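Long-range contacts in CIR protein (Plasmodium chabaudi chabaudi, PDB 6ZYV), which is of unknown function but belongs to the Plasmodium-interspersed repeat (PIR) family of variant antigens linked to infected red blood cells: residues N180-A185 / N233-P238; M147-A152 / D205-Q210; Y158-S163 / V189-K194; D57-G62 / L93-I98. The protein carries 5 engineered substitutions. One frame throughout, in Å; residues are numbered along the deposited sequence.

Contact 1 of 4, residues N180-A185 / N233-P238; sequences NCLKDA and NFPPLP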
loop_
_atom_site.group_PDB
_atom_site.type_symbol
_atom_site.label_atom_id
_atom_site.label_comp_id
_atom_site.label_asym_id
_atom_site.label_seq_id
_atom_site.Cartn_x
_atom_site.Cartn_y
_atom_site.Cartn_z
ATOM N N ASN A 180 23.758 0.797 7.196
ATOM C CA ASN A 180 23.541 1.531 5.962
ATOM C C ASN A 180 22.324 2.455 6.014
ATOM O O ASN A 180 21.949 2.959 4.959
ATOM C CB ASN A 180 23.353 0.559 4.793
ATOM C CG ASN A 180 24.630 -0.058 4.307
ATOM O OD1 ASN A 180 25.738 0.383 4.652
ATOM N ND2 ASN A 180 24.504 -1.088 3.485
ATOM N N CYS A 181 21.675 2.653 7.189
ATOM C CA CYS A 181 20.473 3.474 7.240
ATOM C C CYS A 181 20.695 4.885 6.757
ATOM O O CYS A 181 19.884 5.373 5.978
ATOM C CB CYS A 181 19.802 3.458 8.608
ATOM S SG CYS A 181 18.139 4.205 8.617
ATOM N N LEU A 182 21.770 5.541 7.190
ATOM C CA LEU A 182 22.038 6.911 6.765
ATOM C C LEU A 182 22.287 7.005 5.260
ATOM O O LEU A 182 21.685 7.838 4.602
ATOM C CB LEU A 182 23.165 7.550 7.589
ATOM C CG LEU A 182 23.491 9.007 7.253
ATOM C CD1 LEU A 182 22.276 9.921 7.454
ATOM C CD2 LEU A 182 24.661 9.500 8.063
ATOM N N LYS A 183 23.122 6.124 4.714
ATOM C CA LYS A 183 23.410 6.068 3.280
ATOM C C LYS A 183 22.118 5.832 2.484
ATOM O O LYS A 183 21.877 6.540 1.512
ATOM C CB LYS A 183 24.419 4.935 2.991
ATOM C CG LYS A 183 24.824 4.812 1.524
ATOM C CD LYS A 183 25.754 3.596 1.257
ATOM C CE LYS A 183 27.241 3.918 1.279
ATOM N NZ LYS A 183 27.980 3.300 0.134
ATOM N N ASP A 184 21.265 4.890 2.932
ATOM C CA ASP A 184 20.002 4.597 2.260
ATOM C C ASP A 184 19.002 5.749 2.337
ATOM O O ASP A 184 18.297 5.993 1.361
ATOM C CB ASP A 184 19.379 3.292 2.767
ATOM C CG ASP A 184 20.164 2.042 2.406
ATOM O OD1 ASP A 184 21.131 2.149 1.605
ATOM O OD2 ASP A 184 19.820 0.952 2.933
ATOM N N ALA A 185 18.942 6.453 3.482
ATOM C CA ALA A 185 18.061 7.590 3.667
ATOM C C ALA A 185 18.475 8.737 2.742
ATOM O O ALA A 185 17.607 9.380 2.155
ATOM C CB ALA A 185 18.079 8.042 5.119
ATOM N N ASN A 233 22.735 12.059 11.803
ATOM C CA ASN A 233 22.037 13.257 11.371
ATOM C C ASN A 233 21.413 12.951 10.009
ATOM O O ASN A 233 22.075 13.051 8.992
ATOM C CB ASN A 233 23.039 14.393 11.272
ATOM C CG ASN A 233 22.501 15.715 10.801
ATOM O OD1 ASN A 233 23.269 16.568 10.338
ATOM N ND2 ASN A 233 21.189 15.945 10.920
ATOM N N PHE A 234 20.155 12.558 10.000
ATOM C CA PHE A 234 19.447 12.183 8.786
ATOM C C PHE A 234 18.976 13.409 8.032
ATOM O O PHE A 234 18.590 14.400 8.648
ATOM C CB PHE A 234 18.274 11.245 9.120
ATOM C CG PHE A 234 18.715 9.858 9.523
ATOM C CD1 PHE A 234 18.876 8.866 8.576
ATOM C CD2 PHE A 234 18.953 9.543 10.850
ATOM C CE1 PHE A 234 19.269 7.586 8.948
ATOM C CE2 PHE A 234 19.347 8.252 11.222
ATOM C CZ PHE A 234 19.521 7.292 10.264
ATOM N N PRO A 235 19.030 13.376 6.689
ATOM C CA PRO A 235 18.547 14.525 5.924
ATOM C C PRO A 235 17.019 14.645 6.034
ATOM O O PRO A 235 16.312 13.645 6.198
ATOM C CB PRO A 235 18.988 14.193 4.481
ATOM C CG PRO A 235 18.995 12.719 4.436
ATOM C CD PRO A 235 19.427 12.262 5.802
ATOM N N PRO A 236 16.493 15.873 5.951
ATOM C CA PRO A 236 15.035 16.036 5.974
ATOM C C PRO A 236 14.413 15.656 4.624
ATOM O O PRO A 236 15.072 15.713 3.586
ATOM C CB PRO A 236 14.855 17.528 6.249
ATOM C CG PRO A 236 16.073 18.169 5.607
ATOM C CD PRO A 236 17.195 17.158 5.727
ATOM N N LEU A 237 13.142 15.271 4.637
ATOM C CA LEU A 237 12.439 14.922 3.417
ATOM C C LEU A 237 12.218 16.194 2.590
ATOM O O LEU A 237 11.760 17.194 3.138
ATOM C CB LEU A 237 11.087 14.290 3.752
ATOM C CG LEU A 237 10.361 13.702 2.551
ATOM C CD1 LEU A 237 10.992 12.404 2.128
ATOM C CD2 LEU A 237 8.901 13.516 2.841
ATOM N N PRO A 238 12.574 16.172 1.286
ATOM C CA PRO A 238 12.353 17.345 0.419
ATOM C C PRO A 238 10.924 17.914 0.477
ATOM O O PRO A 238 9.967 17.154 0.609
ATOM C CB PRO A 238 12.663 16.807 -0.973
ATOM C CG PRO A 238 13.586 15.663 -0.733
ATOM C CD PRO A 238 13.163 15.047 0.541
#
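F234 reaches the first turn of helix 181-198 with one side of its ring, and the distances concentrate on two of its atoms. CE1 of F234 lies 3.6 Å from SG of C181, a sulfur-aromatic contact in which the sulfur sits oblique to the ring, 65° off its normal. CD1 of F234 is 3.6 Å from CB of A185, and that methyl comes in at the ring edge, near its plane. L182 approaches differently: its CD1 stands 4.2 Å from the centroid of the F234 ring and only 30° off the normal, an off-centre CH-pi contact. In L182, chi1 (-178°) sets CG anti to the backbone N, and CD1 beyond it reaches the ring, the two side chains crossing obliquely; the same CD1 also meets O of N233 at 3.5 Å and CD of P235 at 4.0 Å.

Away from this ring the contact thins out. P235 touches A185 loosely, its CG 4.3 Å from the carbonyl O of A185, and N233 is an exposed residue whose CB points away from the helix. No hydrogen bond crosses between the segments; the side-chain contacts are apolar.

The extended, proline-rich loop 233-238 thus lies against the start of helix 181-198. Helix 213-226 completes the site: C226 is disulfide-bonded to C181, I223 touches F234, and Y219 packs on A185 and hydrogen-bonds the carbonyl of P235.

Contact 2 of 4, residues M147-A152 / D205-Q210; sequences MNMNKA and DSSYKQ. Engineered in segment 147-152: A152 (natural residue Ser).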
loop_
_atom_site.group_PDB
_atom_site.type_symbol
_atom_site.label_atom_id
_atom_site.label_comp_id
_atom_site.label_asym_id
_atom_site.label_seq_id
_atom_site.Cartn_x
_atom_site.Cartn_y
_atom_site.Cartn_z
ATOM N N MET A 147 -6.584 8.653 -6.064
ATOM C CA MET A 147 -5.753 7.928 -7.031
ATOM C C MET A 147 -5.970 8.448 -8.436
ATOM O O MET A 147 -5.003 8.580 -9.183
ATOM C CB MET A 147 -5.955 6.399 -6.950
ATOM C CG MET A 147 -5.675 5.817 -5.561
ATOM S SD MET A 147 -3.955 5.846 -5.029
ATOM C CE MET A 147 -3.914 7.314 -4.018
ATOM N N ASN A 148 -7.229 8.797 -8.782
ATOM C CA ASN A 148 -7.586 9.359 -10.075
ATOM C C ASN A 148 -7.084 10.776 -10.240
ATOM O O ASN A 148 -6.633 11.125 -11.316
ATOM C CB ASN A 148 -9.100 9.293 -10.304
ATOM C CG ASN A 148 -9.519 7.959 -10.850
ATOM O OD1 ASN A 148 -9.545 7.768 -12.076
ATOM N ND2 ASN A 148 -9.806 7.006 -9.962
ATOM N N MET A 149 -7.134 11.585 -9.180
ATOM C CA MET A 149 -6.638 12.967 -9.221
ATOM C C MET A 149 -5.117 13.026 -9.441
ATOM O O MET A 149 -4.608 13.989 -10.005
ATOM C CB MET A 149 -6.979 13.706 -7.917
ATOM C CG MET A 149 -8.463 14.062 -7.731
ATOM S SD MET A 149 -9.307 14.780 -9.153
ATOM C CE MET A 149 -11.026 14.951 -8.483
ATOM N N ASN A 150 -4.397 11.998 -8.993
ATOM C CA ASN A 150 -2.948 11.904 -9.099
ATOM C C ASN A 150 -2.534 10.794 -10.087
ATOM O O ASN A 150 -1.387 10.377 -10.022
ATOM C CB ASN A 150 -2.379 11.521 -7.705
ATOM C CG ASN A 150 -2.475 12.605 -6.645
ATOM O OD1 ASN A 150 -1.821 13.642 -6.730
ATOM N ND2 ASN A 150 -3.268 12.376 -5.616
ATOM N N LYS A 151 -3.452 10.279 -10.956
ATOM C CA LYS A 151 -3.198 9.112 -11.813
ATOM C C LYS A 151 -1.885 9.184 -12.592
ATOM O O LYS A 151 -1.189 8.169 -12.661
ATOM C CB LYS A 151 -4.376 8.778 -12.735
ATOM C CG LYS A 151 -4.783 9.852 -13.727
ATOM C CD LYS A 151 -5.876 9.315 -14.644
ATOM C CE LYS A 151 -6.615 10.401 -15.372
ATOM N NZ LYS A 151 -7.701 10.973 -14.531
ATOM N N ALA A 152 -1.510 10.370 -13.105
ATOM C CA ALA A 152 -0.248 10.529 -13.823
ATOM C C ALA A 152 1.012 10.254 -12.974
ATOM O O ALA A 152 1.982 9.748 -13.523
ATOM C CB ALA A 152 -0.164 11.908 -14.454
ATOM N N ASP A 205 -0.272 21.174 -4.072
ATOM C CA ASP A 205 -1.516 20.765 -4.705
ATOM C C ASP A 205 -2.352 19.952 -3.685
ATOM O O ASP A 205 -1.795 19.125 -2.992
ATOM C CB ASP A 205 -1.173 19.950 -5.970
ATOM C CG ASP A 205 -2.310 19.156 -6.575
ATOM O OD1 ASP A 205 -3.344 19.761 -6.906
ATOM O OD2 ASP A 205 -2.160 17.918 -6.717
ATOM N N SER A 206 -3.665 20.231 -3.572
ATOM C CA SER A 206 -4.594 19.595 -2.647
ATOM C C SER A 206 -4.512 18.088 -2.673
ATOM O O SER A 206 -4.474 17.472 -1.605
ATOM C CB SER A 206 -6.039 19.997 -2.939
ATOM O OG SER A 206 -6.281 21.385 -2.792
ATOM N N SER A 207 -4.503 17.495 -3.890
ATOM C CA SER A 207 -4.469 16.050 -4.103
ATOM C C SER A 207 -3.155 15.458 -3.717
ATOM O O SER A 207 -3.128 14.325 -3.220
ATOM C CB SER A 207 -4.726 15.726 -5.571
ATOM O OG SER A 207 -6.028 16.165 -5.899
ATOM N N TYR A 208 -2.052 16.166 -4.022
ATOM C CA TYR A 208 -0.752 15.636 -3.676
ATOM C C TYR A 208 -0.588 15.619 -2.145
ATOM O O TYR A 208 -0.118 14.627 -1.603
ATOM C CB TYR A 208 0.384 16.379 -4.361
ATOM C CG TYR A 208 1.691 15.653 -4.143
ATOM C CD1 TYR A 208 1.984 14.482 -4.838
ATOM C CD2 TYR A 208 2.591 16.076 -3.167
ATOM C CE1 TYR A 208 3.139 13.756 -4.578
ATOM C CE2 TYR A 208 3.760 15.370 -2.913
ATOM C CZ TYR A 208 4.028 14.207 -3.623
ATOM O OH TYR A 208 5.154 13.467 -3.384
ATOM N N LYS A 209 -1.098 16.672 -1.444
ATOM C CA LYS A 209 -1.043 16.820 0.021
ATOM C C LYS A 209 -1.696 15.662 0.770
ATOM O O LYS A 209 -1.333 15.384 1.925
ATOM C CB LYS A 209 -1.664 18.166 0.496
ATOM C CG LYS A 209 -0.827 19.466 0.290
ATOM C CD LYS A 209 -1.780 20.676 -0.092
ATOM C CE LYS A 209 -1.940 21.873 0.838
ATOM N NZ LYS A 209 -2.881 22.913 0.298
ATOM N N GLN A 210 -2.670 14.985 0.132
ATOM C CA GLN A 210 -3.351 13.863 0.755
ATOM C C GLN A 210 -2.645 12.534 0.551
ATOM O O GLN A 210 -2.943 11.595 1.291
ATOM C CB GLN A 210 -4.808 13.772 0.316
ATOM C CG GLN A 210 -5.680 14.884 0.853
ATOM C CD GLN A 210 -7.113 14.431 1.027
ATOM O OE1 GLN A 210 -8.024 14.941 0.374
ATOM N NE2 GLN A 210 -7.348 13.457 1.910
HETATM O O HOH W 1 -0.947 15.486 -8.358
#
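N150 crosses to the carbonyl of S207 through its side-chain amide, the one direct hydrogen bond between the segments. ND2 of N150 donates to O of S207 over 3.1 Å, with a nearly straight N-H...O angle of 168°. The acceptor lies almost in the amide plane of N150, whereas seen from S207 the donor stands above the carbonyl plane, 73° out of it. The first torsion of N150 sets this up: CG is anti to the carbonyl carbon and beside the backbone N (chi1 -70°), on a residue that has just left helical backbone angles at the end of helix 134-149. The same ND2 has a second acceptor, the carbonyl of L146 in the preceding turn.

The other end of the amide is bridged by solvent. A water donates to OD1 of N150 at 2.6 Å and to OD2 of D205 at 3.2 Å. D205 occupies the N-cap of helix 206-211, where its OD2 accepts from N of Y208 at 3.2 Å, met from above the carboxylate plane. OD1 of N150 also lies near the plane of the Y208 ring, at its edge.

S207 and M149 add a van der Waals contact. OG of S207, anti to its own carbonyl carbon and beside the backbone N, lies 3.3 Å from CB and 3.7 Å from CG of M149, whose chain bends at chi2.

Chemically, both ends of the N150 amide are engaged, which should disfavour its flip, and the water couples this helix terminus to a capping carboxylate whose charge probably favours the adjoining helix start.

Contact 3 of 4, residues Y158-S163 / V189-K194; sequences YDIFKS and VDEYQK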
loop_
_atom_site.group_PDB
_atom_site.type_symbol
_atom_site.label_atom_id
_atom_site.label_comp_id
_atom_site.label_asym_id
_atom_site.label_seq_id
_atom_site.Cartn_x
_atom_site.Cartn_y
_atom_site.Cartn_z
ATOM N N TYR A 158 4.488 5.245 -6.218
ATOM C CA TYR A 158 4.537 3.896 -5.652
ATOM C C TYR A 158 5.966 3.351 -5.636
ATOM O O TYR A 158 6.343 2.684 -4.689
ATOM C CB TYR A 158 3.614 2.936 -6.446
ATOM C CG TYR A 158 3.461 1.605 -5.748
ATOM C CD1 TYR A 158 2.620 1.467 -4.655
ATOM C CD2 TYR A 158 4.242 0.517 -6.104
ATOM C CE1 TYR A 158 2.501 0.256 -3.972
ATOM C CE2 TYR A 158 4.154 -0.695 -5.407
ATOM C CZ TYR A 158 3.268 -0.826 -4.347
ATOM O OH TYR A 158 3.161 -2.014 -3.649
ATOM N N ASP A 159 6.770 3.642 -6.665
ATOM C CA ASP A 159 8.184 3.251 -6.691
ATOM C C ASP A 159 8.962 3.907 -5.529
ATOM O O ASP A 159 9.809 3.261 -4.924
ATOM C CB ASP A 159 8.823 3.603 -8.034
ATOM C CG ASP A 159 8.429 2.621 -9.129
ATOM O OD1 ASP A 159 8.179 1.434 -8.808
ATOM O OD2 ASP A 159 8.359 3.037 -10.312
ATOM N N ILE A 160 8.647 5.167 -5.196
ATOM C CA ILE A 160 9.251 5.846 -4.049
ATOM C C ILE A 160 8.822 5.131 -2.746
ATOM O O ILE A 160 9.651 4.885 -1.875
ATOM C CB ILE A 160 8.861 7.341 -4.031
ATOM C CG1 ILE A 160 9.258 8.034 -5.362
ATOM C CG2 ILE A 160 9.463 8.049 -2.819
ATOM C CD1 ILE A 160 10.739 8.015 -5.653
ATOM N N PHE A 161 7.536 4.779 -2.637
ATOM C CA PHE A 161 7.006 4.058 -1.487
ATOM C C PHE A 161 7.714 2.701 -1.317
ATOM O O PHE A 161 8.013 2.276 -0.200
ATOM C CB PHE A 161 5.487 3.862 -1.662
ATOM C CG PHE A 161 4.853 2.998 -0.609
ATOM C CD1 PHE A 161 4.819 3.401 0.708
ATOM C CD2 PHE A 161 4.315 1.770 -0.933
ATOM C CE1 PHE A 161 4.234 2.609 1.678
ATOM C CE2 PHE A 161 3.723 0.981 0.045
ATOM C CZ PHE A 161 3.691 1.404 1.343
ATOM N N LYS A 162 7.977 2.029 -2.443
ATOM C CA LYS A 162 8.679 0.752 -2.484
ATOM C C LYS A 162 10.109 0.912 -1.954
ATOM O O LYS A 162 10.559 0.071 -1.187
ATOM C CB LYS A 162 8.711 0.212 -3.921
ATOM C CG LYS A 162 7.664 -0.857 -4.203
ATOM C CD LYS A 162 8.114 -1.864 -5.283
ATOM C CE LYS A 162 8.359 -1.237 -6.644
ATOM N NZ LYS A 162 8.474 -2.270 -7.725
ATOM N N SER A 163 10.804 1.997 -2.334
ATOM C CA SER A 163 12.152 2.304 -1.849
ATOM C C SER A 163 12.144 2.541 -0.340
ATOM O O SER A 163 13.080 2.132 0.350
ATOM C CB SER A 163 12.715 3.529 -2.550
ATOM O OG SER A 163 13.028 3.206 -3.892
ATOM N N VAL A 189 16.040 10.328 -0.148
ATOM C CA VAL A 189 15.664 11.728 -0.281
ATOM C C VAL A 189 16.083 12.284 -1.659
ATOM O O VAL A 189 15.329 13.066 -2.252
ATOM C CB VAL A 189 16.106 12.630 0.907
ATOM C CG1 VAL A 189 15.572 12.107 2.227
ATOM C CG2 VAL A 189 17.595 12.887 0.954
ATOM N N ASP A 190 17.229 11.832 -2.202
ATOM C CA ASP A 190 17.664 12.261 -3.537
ATOM C C ASP A 190 16.721 11.685 -4.608
ATOM O O ASP A 190 16.366 12.379 -5.544
ATOM C CB ASP A 190 19.106 11.803 -3.817
ATOM C CG ASP A 190 20.178 12.555 -3.035
ATOM O OD1 ASP A 190 19.847 13.573 -2.389
ATOM O OD2 ASP A 190 21.349 12.123 -3.070
ATOM N N GLU A 191 16.309 10.426 -4.452
ATOM C CA GLU A 191 15.393 9.751 -5.367
ATOM C C GLU A 191 14.011 10.435 -5.340
ATOM O O GLU A 191 13.390 10.625 -6.381
ATOM C CB GLU A 191 15.265 8.273 -4.975
ATOM C CG GLU A 191 14.444 7.460 -5.959
ATOM C CD GLU A 191 14.081 6.049 -5.514
ATOM O OE1 GLU A 191 14.463 5.664 -4.384
ATOM O OE2 GLU A 191 13.407 5.330 -6.291
ATOM N N TYR A 192 13.561 10.830 -4.151
ATOM C CA TYR A 192 12.298 11.524 -3.992
ATOM C C TYR A 192 12.375 12.967 -4.581
ATOM O O TYR A 192 11.442 13.399 -5.268
ATOM C CB TYR A 192 11.907 11.538 -2.520
ATOM C CG TYR A 192 10.638 12.315 -2.281
ATOM C CD1 TYR A 192 9.433 11.906 -2.840
ATOM C CD2 TYR A 192 10.649 13.487 -1.537
ATOM C CE1 TYR A 192 8.270 12.631 -2.647
ATOM C CE2 TYR A 192 9.486 14.206 -1.314
ATOM C CZ TYR A 192 8.294 13.774 -1.870
ATOM O OH TYR A 192 7.161 14.534 -1.717
ATOM N N GLN A 193 13.502 13.677 -4.374
ATOM C CA GLN A 193 13.699 15.013 -4.939
ATOM C C GLN A 193 13.658 14.937 -6.472
ATOM O O GLN A 193 13.027 15.772 -7.102
ATOM C CB GLN A 193 15.046 15.611 -4.482
ATOM C CG GLN A 193 15.318 17.026 -5.020
ATOM C CD GLN A 193 14.338 18.034 -4.469
ATOM O OE1 GLN A 193 14.456 18.486 -3.328
ATOM N NE2 GLN A 193 13.338 18.410 -5.264
ATOM N N LYS A 194 14.260 13.889 -7.056
ATOM C CA LYS A 194 14.249 13.651 -8.489
ATOM C C LYS A 194 12.821 13.352 -8.964
ATOM O O LYS A 194 12.438 13.808 -10.035
ATOM C CB LYS A 194 15.212 12.525 -8.873
ATOM C CG LYS A 194 15.342 12.337 -10.376
ATOM C CD LYS A 194 16.565 11.494 -10.767
ATOM C CE LYS A 194 16.653 11.259 -12.261
ATOM N NZ LYS A 194 15.658 10.253 -12.708
#
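E191 extends from helix 181-198 to S163 on helix 154-174, and its side chain can be followed outward atom by atom. CB points toward the opposite helix, and CG is anti to the backbone N (chi1 -174°). CG passes CD1 of I160 at 3.8 Å, the two side chains sliding past each other in opposite directions. The chain stays extended beyond CG, carrying the carboxylate carbon CD to 3.9 Å from the same methyl. At the tip both oxygens face the hydroxyl of S163, unequally. OE1 accepts from OG of S163 at 2.9 Å through its syn lone pair, the side facing the other carboxylate oxygen; OE2 is 3.2 Å from that hydroxyl and also flanks CD1 of I160.

I160 has a second branch in use. Its CG2 lies 3.9 Å from CD1 of Y192, oblique to the ring, with the two side chains crossing at about a right angle. F188, F195 and L215 also touch I160, which is buried.

The geometry is that of an antiparallel helix pair: the short axes run at 176° and approach to 10.4 Å, within an all-alpha ectodomain. A polar bond lies beside the apolar packing of one isoleucine.

Chemically, the serine hydroxyl donates to a carboxylate, a bond that would fit an ionised E191. D159, a like charge, keeps its OD2 6.8 Å from OE2 of E191 and has K162 as a long ion-pair partner, so any repulsion is probably modest.

Contact 4 of 4, residues D57-G62 / L93-I98; sequences DKISAG and LWLSYI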
loop_
_atom_site.group_PDB
_atom_site.type_symbol
_atom_site.label_atom_id
_atom_site.label_comp_id
_atom_site.label_asym_id
_atom_site.label_seq_id
_atom_site.Cartn_x
_atom_site.Cartn_y
_atom_site.Cartn_z
ATOM N N ASP A 57 -10.277 -12.387 -9.434
ATOM C CA ASP A 57 -10.621 -13.096 -8.199
ATOM C C ASP A 57 -9.421 -13.084 -7.258
ATOM O O ASP A 57 -9.586 -12.861 -6.070
ATOM C CB ASP A 57 -11.014 -14.566 -8.487
ATOM C CG ASP A 57 -12.403 -14.776 -9.061
ATOM O OD1 ASP A 57 -13.074 -13.769 -9.383
ATOM O OD2 ASP A 57 -12.819 -15.961 -9.206
ATOM N N LYS A 58 -8.218 -13.328 -7.782
ATOM C CA LYS A 58 -6.989 -13.351 -6.991
ATOM C C LYS A 58 -6.651 -11.962 -6.441
ATOM O O LYS A 58 -6.236 -11.852 -5.288
ATOM C CB LYS A 58 -5.820 -13.893 -7.834
ATOM C CG LYS A 58 -5.989 -15.347 -8.256
ATOM C CD LYS A 58 -4.900 -15.780 -9.246
ATOM C CE LYS A 58 -5.209 -17.122 -9.854
ATOM N NZ LYS A 58 -4.886 -17.169 -11.312
ATOM N N ILE A 59 -6.825 -10.907 -7.271
ATOM C CA ILE A 59 -6.564 -9.521 -6.858
ATOM C C ILE A 59 -7.558 -9.124 -5.779
ATOM O O ILE A 59 -7.172 -8.535 -4.778
ATOM C CB ILE A 59 -6.624 -8.539 -8.064
ATOM C CG1 ILE A 59 -5.480 -8.810 -9.041
ATOM C CG2 ILE A 59 -6.568 -7.088 -7.590
ATOM C CD1 ILE A 59 -5.705 -8.204 -10.439
ATOM N N SER A 60 -8.837 -9.477 -5.973
ATOM C CA SER A 60 -9.888 -9.180 -5.026
ATOM C C SER A 60 -9.601 -9.844 -3.672
ATOM O O SER A 60 -9.665 -9.174 -2.639
ATOM C CB SER A 60 -11.230 -9.650 -5.583
ATOM O OG SER A 60 -12.281 -9.543 -4.639
ATOM N N ALA A 61 -9.236 -11.143 -3.683
ATOM C CA ALA A 61 -8.932 -11.889 -2.469
ATOM C C ALA A 61 -7.665 -11.355 -1.787
ATOM O O ALA A 61 -7.616 -11.288 -0.568
ATOM C CB ALA A 61 -8.781 -13.363 -2.800
ATOM N N GLY A 62 -6.671 -10.965 -2.586
ATOM C CA GLY A 62 -5.414 -10.394 -2.101
ATOM C C GLY A 62 -5.597 -9.040 -1.446
ATOM O O GLY A 62 -4.943 -8.728 -0.454
ATOM N N LEU A 93 -3.699 2.211 -2.673
ATOM C CA LEU A 93 -2.479 2.587 -3.385
ATOM C C LEU A 93 -1.901 1.322 -4.026
ATOM O O LEU A 93 -1.525 1.350 -5.193
ATOM C CB LEU A 93 -1.448 3.220 -2.417
ATOM C CG LEU A 93 -0.094 3.574 -3.031
ATOM C CD1 LEU A 93 -0.269 4.623 -4.161
ATOM C CD2 LEU A 93 0.908 4.054 -1.934
ATOM N N TRP A 94 -1.874 0.193 -3.280
ATOM C CA TRP A 94 -1.389 -1.080 -3.805
ATOM C C TRP A 94 -2.295 -1.533 -4.948
ATOM O O TRP A 94 -1.801 -1.975 -5.987
ATOM C CB TRP A 94 -1.344 -2.152 -2.696
ATOM C CG TRP A 94 -1.023 -3.532 -3.205
ATOM C CD1 TRP A 94 0.212 -4.023 -3.535
ATOM C CD2 TRP A 94 -1.972 -4.580 -3.515
ATOM N NE1 TRP A 94 0.092 -5.324 -3.969
ATOM C CE2 TRP A 94 -1.239 -5.690 -3.959
ATOM C CE3 TRP A 94 -3.371 -4.708 -3.396
ATOM C CZ2 TRP A 94 -1.866 -6.909 -4.310
ATOM C CZ3 TRP A 94 -3.984 -5.894 -3.773
ATOM C CH2 TRP A 94 -3.235 -6.978 -4.230
ATOM N N LEU A 95 -3.621 -1.408 -4.769
ATOM C CA LEU A 95 -4.592 -1.790 -5.771
ATOM C C LEU A 95 -4.392 -0.989 -7.063
ATOM O O LEU A 95 -4.446 -1.569 -8.148
ATOM C CB LEU A 95 -6.014 -1.652 -5.211
ATOM C CG LEU A 95 -7.138 -2.146 -6.132
ATOM C CD1 LEU A 95 -6.936 -3.601 -6.534
ATOM C CD2 LEU A 95 -8.512 -1.918 -5.482
ATOM N N SER A 96 -4.094 0.323 -6.949
ATOM C CA SER A 96 -3.824 1.191 -8.103
ATOM C C SER A 96 -2.591 0.720 -8.842
ATOM O O SER A 96 -2.586 0.688 -10.067
ATOM C CB SER A 96 -3.622 2.634 -7.658
ATOM O OG SER A 96 -4.781 3.045 -6.965
ATOM N N TYR A 97 -1.547 0.341 -8.102
ATOM C CA TYR A 97 -0.318 -0.190 -8.664
ATOM C C TYR A 97 -0.626 -1.481 -9.460
ATOM O O TYR A 97 -0.168 -1.610 -10.587
ATOM C CB TYR A 97 0.747 -0.396 -7.555
ATOM C CG TYR A 97 1.701 -1.533 -7.822
ATOM C CD1 TYR A 97 2.747 -1.390 -8.722
ATOM C CD2 TYR A 97 1.526 -2.774 -7.216
ATOM C CE1 TYR A 97 3.602 -2.446 -9.005
ATOM C CE2 TYR A 97 2.347 -3.850 -7.520
ATOM C CZ TYR A 97 3.398 -3.682 -8.403
ATOM O OH TYR A 97 4.239 -4.742 -8.696
ATOM N N ILE A 98 -1.389 -2.421 -8.879
ATOM C CA ILE A 98 -1.745 -3.685 -9.531
ATOM C C ILE A 98 -2.537 -3.446 -10.813
ATOM O O ILE A 98 -2.198 -4.004 -11.857
ATOM C CB ILE A 98 -2.540 -4.598 -8.549
ATOM C CG1 ILE A 98 -1.649 -5.032 -7.382
ATOM C CG2 ILE A 98 -3.188 -5.820 -9.278
ATOM C CD1 ILE A 98 -0.469 -5.860 -7.781
#
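Two torsions together bring I59 and I98 into contact: chi1, near -66° in both, leaves CG2 anti to the backbone N with CG1 beside it, and chi2 of I59 (162°) extends its CD1. CG2 of I98 then sits 3.7 Å from CD1 of I59 and 3.8 Å from CG1 of I59, the two side chains sliding past each other in opposite directions. L95 comes from another side: its CG is anti to the backbone N, and its CD1 touches CG2 of I59 at 3.7 Å, the two side chains crossing at about a right angle. CG2 of I59 also lies near CG2 of I98, while CG1 and CD1 pack on I98.

The contact pairs helices 55-71 and 81-101 antiparallel in this strand-free, helical PIR ectodomain; the short axes lie at 164° and come no closer than 11.4 Å. That separation is spanned by branched aliphatic side chains and the indole, since the nearest CA atoms, of I59 and I98, are 8.0 Å apart.

W94 approaches at one end of the interface. G62 has no side chain here, and CH2 of W94 lies 4.2 Å from its carbonyl carbon; O of I59 lies near the ring plane at the edge beside CZ3, 4.3 Å away. CG1 of I98 covers one indole face, 3.5 Å above the plane and offset toward the rim. NE1 of W94 hydrogen-bonds OD1 of D19 on helix 8-20, while F113 of helix 110-118 touches I59.

Contacts 1 and 3 share helix 181-198 and lie closest, their centres 12 Å apart; CB of P238 is 3.4 Å from OE1 of Q193, so segment 233-238 continues along the helix that contact 3 uses. Contact 3 meets contact 2 through a probable hydrogen bond of 2.8 Å between OH of Y192 and OH of Y208. Toward the other side of the molecule, CE2 of Y158 lies 3.5 Å from CG of Y97, joining contacts 3 and 4, whose centres are 22 Å apart. CG of M147 approaches OG of S96 at 3.2 Å, linking contacts 2 and 4. Contacts 1 and 4 do not touch, with centres about 31 Å apart.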